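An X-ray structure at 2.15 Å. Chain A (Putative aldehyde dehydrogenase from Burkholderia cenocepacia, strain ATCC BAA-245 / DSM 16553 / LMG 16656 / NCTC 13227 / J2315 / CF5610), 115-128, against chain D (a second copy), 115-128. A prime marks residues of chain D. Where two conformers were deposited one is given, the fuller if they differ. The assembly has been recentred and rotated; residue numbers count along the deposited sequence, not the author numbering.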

# COMPACT_ATOMS: atom_id res chain seq x y z
N ALA A 115 18.89 -11.51 -15.71
CA ALA A 115 18.29 -10.50 -16.57
C ALA A 115 16.88 -10.14 -16.09
O ALA A 115 16.44 -8.99 -16.22
CB ALA A 115 18.25 -10.98 -18.01
N ARG A 116 16.18 -11.12 -15.53
CA ARG A 116 14.82 -10.91 -15.05
C ARG A 116 14.83 -10.04 -13.79
O ARG A 116 13.96 -9.19 -13.62
CB ARG A 116 14.14 -12.25 -14.78
CG ARG A 116 12.73 -12.15 -14.20
CD ARG A 116 11.84 -11.22 -15.02
NE ARG A 116 10.53 -11.05 -14.40
CZ ARG A 116 9.73 -10.01 -14.61
NH1 ARG A 116 10.11 -9.03 -15.42
NH2 ARG A 116 8.55 -9.94 -14.01
N TYR A 117 15.82 -10.26 -12.93
CA TYR A 117 15.98 -9.42 -11.74
C TYR A 117 16.13 -7.95 -12.11
O TYR A 117 15.45 -7.08 -11.56
CB TYR A 117 17.19 -9.87 -10.92
CG TYR A 117 16.90 -11.01 -9.97
CD1 TYR A 117 15.93 -10.88 -8.98
CD2 TYR A 117 17.61 -12.20 -10.04
CE1 TYR A 117 15.66 -11.92 -8.11
CE2 TYR A 117 17.35 -13.24 -9.16
CZ TYR A 117 16.38 -13.09 -8.20
OH TYR A 117 16.12 -14.12 -7.33
N PHE A 118 17.02 -7.68 -13.06
CA PHE A 118 17.29 -6.31 -13.48
C PHE A 118 16.09 -5.71 -14.20
O PHE A 118 15.79 -4.53 -14.04
CB PHE A 118 18.53 -6.26 -14.38
CG PHE A 118 19.82 -6.52 -13.64
CD1 PHE A 118 19.99 -6.07 -12.34
CD2 PHE A 118 20.85 -7.23 -14.24
CE1 PHE A 118 21.17 -6.31 -11.66
CE2 PHE A 118 22.03 -7.47 -13.56
CZ PHE A 118 22.19 -7.01 -12.27
N GLU A 119 15.39 -6.53 -14.99
CA GLU A 119 14.19 -6.08 -15.69
C GLU A 119 13.09 -5.70 -14.71
O GLU A 119 12.44 -4.66 -14.86
CB GLU A 119 13.69 -7.17 -16.64
CG GLU A 119 12.43 -6.79 -17.40
CD GLU A 119 11.86 -7.95 -18.20
OE1 GLU A 119 11.78 -9.07 -17.66
OE2 GLU A 119 11.50 -7.73 -19.37
N PHE A 120 12.87 -6.55 -13.71
CA PHE A 120 11.82 -6.35 -12.73
C PHE A 120 12.08 -5.08 -11.91
O PHE A 120 11.19 -4.24 -11.77
CB PHE A 120 11.72 -7.56 -11.80
CG PHE A 120 10.66 -7.43 -10.73
CD1 PHE A 120 9.33 -7.69 -11.02
CD2 PHE A 120 11.00 -7.06 -9.44
CE1 PHE A 120 8.36 -7.57 -10.04
CE2 PHE A 120 10.04 -6.95 -8.46
CZ PHE A 120 8.72 -7.20 -8.76
N TYR A 121 13.29 -4.95 -11.39
CA TYR A 121 13.62 -3.83 -10.51
C TYR A 121 13.73 -2.52 -11.28
O TYR A 121 13.58 -1.45 -10.71
CB TYR A 121 14.92 -4.13 -9.75
CG TYR A 121 14.70 -5.07 -8.59
CD1 TYR A 121 13.66 -4.87 -7.70
CD2 TYR A 121 15.52 -6.18 -8.40
CE1 TYR A 121 13.45 -5.73 -6.64
CE2 TYR A 121 15.32 -7.04 -7.34
CZ TYR A 121 14.28 -6.81 -6.47
OH TYR A 121 14.07 -7.67 -5.41
N ALA A 122 13.99 -2.62 -12.58
CA ALA A 122 14.03 -1.44 -13.44
C ALA A 122 12.69 -0.73 -13.44
O ALA A 122 12.62 0.50 -13.44
CB ALA A 122 14.43 -1.82 -14.86
N GLY A 123 11.62 -1.52 -13.43
CA GLY A 123 10.27 -0.97 -13.42
C GLY A 123 9.78 -0.60 -12.04
O GLY A 123 8.77 0.08 -11.90
N ALA A 124 10.50 -1.05 -11.01
CA ALA A 124 10.08 -0.82 -9.63
C ALA A 124 10.69 0.45 -9.04
O ALA A 124 10.17 0.99 -8.06
CB ALA A 124 10.44 -2.02 -8.77
N ALA A 125 11.78 0.91 -9.64
CA ALA A 125 12.55 2.04 -9.11
C ALA A 125 11.70 3.28 -8.84
O ALA A 125 11.74 3.83 -7.74
CB ALA A 125 13.68 2.38 -10.07
N ASP A 126 10.94 3.73 -9.83
CA ASP A 126 10.17 4.96 -9.67
C ASP A 126 8.75 4.71 -9.17
O ASP A 126 7.87 5.56 -9.30
CB ASP A 126 10.12 5.75 -10.99
CG ASP A 126 9.52 4.96 -12.13
OD1 ASP A 126 9.04 3.83 -11.91
OD2 ASP A 126 9.53 5.47 -13.27
N LYS A 127 8.54 3.53 -8.58
CA LYS A 127 7.23 3.18 -8.04
C LYS A 127 7.36 2.73 -6.59
O LYS A 127 6.42 2.17 -6.01
CB LYS A 127 6.57 2.10 -8.89
CG LYS A 127 6.34 2.56 -10.32
CD LYS A 127 5.95 1.43 -11.24
CE LYS A 127 6.07 1.87 -12.69
NZ LYS A 127 7.48 2.14 -13.07
N LEU A 128 8.52 2.98 -6.00
CA LEU A 128 8.74 2.76 -4.58
C LEU A 128 8.19 3.97 -3.82
O LEU A 128 8.85 5.00 -3.71
CB LEU A 128 10.22 2.55 -4.28
CG LEU A 128 10.59 2.19 -2.84
CD1 LEU A 128 9.80 0.98 -2.37
CD2 LEU A 128 12.09 1.94 -2.72
N ALA D 115 5.97 8.03 -25.36
CA ALA D 115 6.92 6.95 -25.12
C ALA D 115 7.16 6.76 -23.63
O ALA D 115 7.42 5.65 -23.16
CB ALA D 115 8.23 7.22 -25.84
N ARG D 116 7.08 7.86 -22.88
CA ARG D 116 7.28 7.84 -21.44
C ARG D 116 6.11 7.16 -20.73
O ARG D 116 6.31 6.40 -19.78
CB ARG D 116 7.48 9.26 -20.90
CG ARG D 116 7.57 9.35 -19.39
CD ARG D 116 8.65 8.44 -18.83
NE ARG D 116 8.64 8.41 -17.37
CZ ARG D 116 9.08 7.40 -16.64
NH1 ARG D 116 9.58 6.32 -17.23
NH2 ARG D 116 9.03 7.46 -15.32
N TYR D 117 4.89 7.43 -21.20
CA TYR D 117 3.70 6.76 -20.68
C TYR D 117 3.82 5.25 -20.80
O TYR D 117 3.59 4.52 -19.85
CB TYR D 117 2.44 7.24 -21.41
CG TYR D 117 1.79 8.46 -20.82
CD1 TYR D 117 1.26 8.44 -19.53
CD2 TYR D 117 1.68 9.64 -21.55
CE1 TYR D 117 0.66 9.56 -18.98
CE2 TYR D 117 1.08 10.76 -21.01
CZ TYR D 117 0.57 10.71 -19.73
OH TYR D 117 -0.03 11.83 -19.19
N PHE D 118 4.19 4.80 -22.00
CA PHE D 118 4.35 3.37 -22.26
C PHE D 118 5.48 2.78 -21.42
O PHE D 118 5.37 1.66 -20.94
CB PHE D 118 4.61 3.12 -23.74
CG PHE D 118 3.43 3.40 -24.62
CD1 PHE D 118 2.14 3.24 -24.14
CD2 PHE D 118 3.60 3.83 -25.93
CE1 PHE D 118 1.05 3.49 -24.94
CE2 PHE D 118 2.51 4.08 -26.74
CZ PHE D 118 1.23 3.91 -26.24
N GLU D 119 6.55 3.55 -21.24
CA GLU D 119 7.68 3.11 -20.43
C GLU D 119 7.29 2.96 -18.96
O GLU D 119 7.66 1.99 -18.31
CB GLU D 119 8.84 4.10 -20.55
CG GLU D 119 10.08 3.69 -19.77
CD GLU D 119 11.17 4.75 -19.81
OE1 GLU D 119 10.85 5.94 -19.59
OE2 GLU D 119 12.34 4.39 -20.06
N PHE D 120 6.55 3.94 -18.46
CA PHE D 120 6.14 3.95 -17.06
C PHE D 120 5.21 2.78 -16.75
O PHE D 120 5.43 2.04 -15.79
CB PHE D 120 5.46 5.28 -16.71
CG PHE D 120 4.95 5.35 -15.29
CD1 PHE D 120 5.83 5.58 -14.24
CD2 PHE D 120 3.61 5.18 -15.01
CE1 PHE D 120 5.37 5.65 -12.94
CE2 PHE D 120 3.14 5.25 -13.71
CZ PHE D 120 4.03 5.48 -12.67
N TYR D 121 4.19 2.60 -17.57
CA TYR D 121 3.19 1.57 -17.34
C TYR D 121 3.70 0.17 -17.70
O TYR D 121 3.14 -0.83 -17.27
CB TYR D 121 1.91 1.89 -18.11
CG TYR D 121 1.11 2.99 -17.47
CD1 TYR D 121 0.78 2.92 -16.12
CD2 TYR D 121 0.69 4.10 -18.19
CE1 TYR D 121 0.05 3.92 -15.51
CE2 TYR D 121 -0.04 5.11 -17.59
CZ TYR D 121 -0.36 5.01 -16.25
OH TYR D 121 -1.08 6.01 -15.64
N ALA D 122 4.76 0.11 -18.50
CA ALA D 122 5.42 -1.15 -18.79
C ALA D 122 6.00 -1.74 -17.51
O ALA D 122 6.03 -2.95 -17.33
CB ALA D 122 6.51 -0.97 -19.83
N GLY D 123 6.47 -0.86 -16.63
CA GLY D 123 7.06 -1.28 -15.37
C GLY D 123 6.06 -1.42 -14.24
O GLY D 123 6.39 -1.96 -13.19
N ALA D 124 4.85 -0.92 -14.45
CA ALA D 124 3.83 -0.95 -13.40
C ALA D 124 2.96 -2.20 -13.48
O ALA D 124 2.32 -2.57 -12.49
CB ALA D 124 2.96 0.29 -13.49
N ALA D 125 2.95 -2.85 -14.64
CA ALA D 125 2.03 -3.95 -14.94
C ALA D 125 2.06 -5.08 -13.91
O ALA D 125 1.03 -5.44 -13.35
CB ALA D 125 2.33 -4.50 -16.32
N ASP D 126 3.24 -5.64 -13.66
CA ASP D 126 3.35 -6.77 -12.74
C ASP D 126 3.62 -6.32 -11.31
O ASP D 126 4.08 -7.11 -10.48
CB ASP D 126 4.44 -7.74 -13.20
CG ASP D 126 5.79 -7.07 -13.37
OD1 ASP D 126 5.84 -5.82 -13.38
OD2 ASP D 126 6.80 -7.79 -13.49
N LYS D 127 3.32 -5.06 -11.02
CA LYS D 127 3.49 -4.54 -9.67
C LYS D 127 2.18 -3.99 -9.13
O LYS D 127 2.15 -3.35 -8.08
CB LYS D 127 4.59 -3.47 -9.65
CG LYS D 127 5.92 -4.03 -10.13
CD LYS D 127 6.98 -2.97 -10.28
CE LYS D 127 8.16 -3.53 -11.05
NZ LYS D 127 7.78 -4.01 -12.41
N LEU D 128 1.09 -4.27 -9.84
CA LEU D 128 -0.24 -3.90 -9.38
C LEU D 128 -0.73 -4.95 -8.39
O LEU D 128 -1.26 -5.99 -8.79
CB LEU D 128 -1.21 -3.78 -10.56
CG LEU D 128 -2.63 -3.33 -10.22
CD1 LEU D 128 -2.62 -1.95 -9.58
CD2 LEU D 128 -3.51 -3.35 -11.46
O HOH W 1 8.65 -6.70 -15.34
O HOH W 2 9.61 -4.22 -14.61
O HOH W 3 9.96 4.05 -15.16
O HOH W 4 8.83 1.67 -15.80

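The two stretches are copies of one segment and meet at its glycine: Gly123 CA and Gly123′ CA lie 3.8 Å apart, the nearest CA pair across the contact. A CB on Gly123, ideally placed, would point toward the partner and come within 2.7 Å of Gly123′ CA, a clash, and the reverse holds for Gly123′. The first rule is therefore bareness at the crossing point. The two carbonyls there, Gly123 O and Gly123′ O, sit 3.4 Å apart as two acceptors, and each is answered from within its own chain: Lys127 NZ donates to Gly123 O at 2.7 Å.

The CA-to-CB bond of Lys127 points toward the partner with chi1 m, then the chain runs t, t before chi4 turns p. The extended part carries Lys127 CE over one face of the Phe120′ ring, 4.1 Å from its centroid, while the final turn accompanies the ammonium's bonds to Gly123 O and to Asp126 OD1 (Lys127 NZ to Asp126 OD1 2.6 Å, a salt bridge). Lys127 NZ makes an off-centre cation-pi contact, 4.5 Å from the Phe120′ ring centroid and 34° off its normal, while Lys127 CE makes the CH-pi contact over the face. Water 4 accepts from Lys127 NZ and donates to Glu119′ O, joining the ammonium to the partner's helix.

The CA-to-CB bond of Asp126, chi1 p, also points toward the other chain. With OD1 held by its neighbouring lysine, Asp126 OD2 takes the salt bridge from Arg116′ NH2 at 2.9 Å, near the guanidinium plane, and also lies at the edge of the Phe120′ ring.

Arg116 starts sideways, but its t, p, t course brings its end to the partner, where Arg116 NH2 donates to Asp126′ OD2 at 2.8 Å. Arg116 NH1 meanwhile binds Glu119 OE1 at 2.8 Å, one helical turn along, and water 1 bridges Arg116 NH1 to Asp126′ OD2. Local salt bridges thus brace the charged groups that reach across, and the second copy repeats the pattern with the chains exchanged.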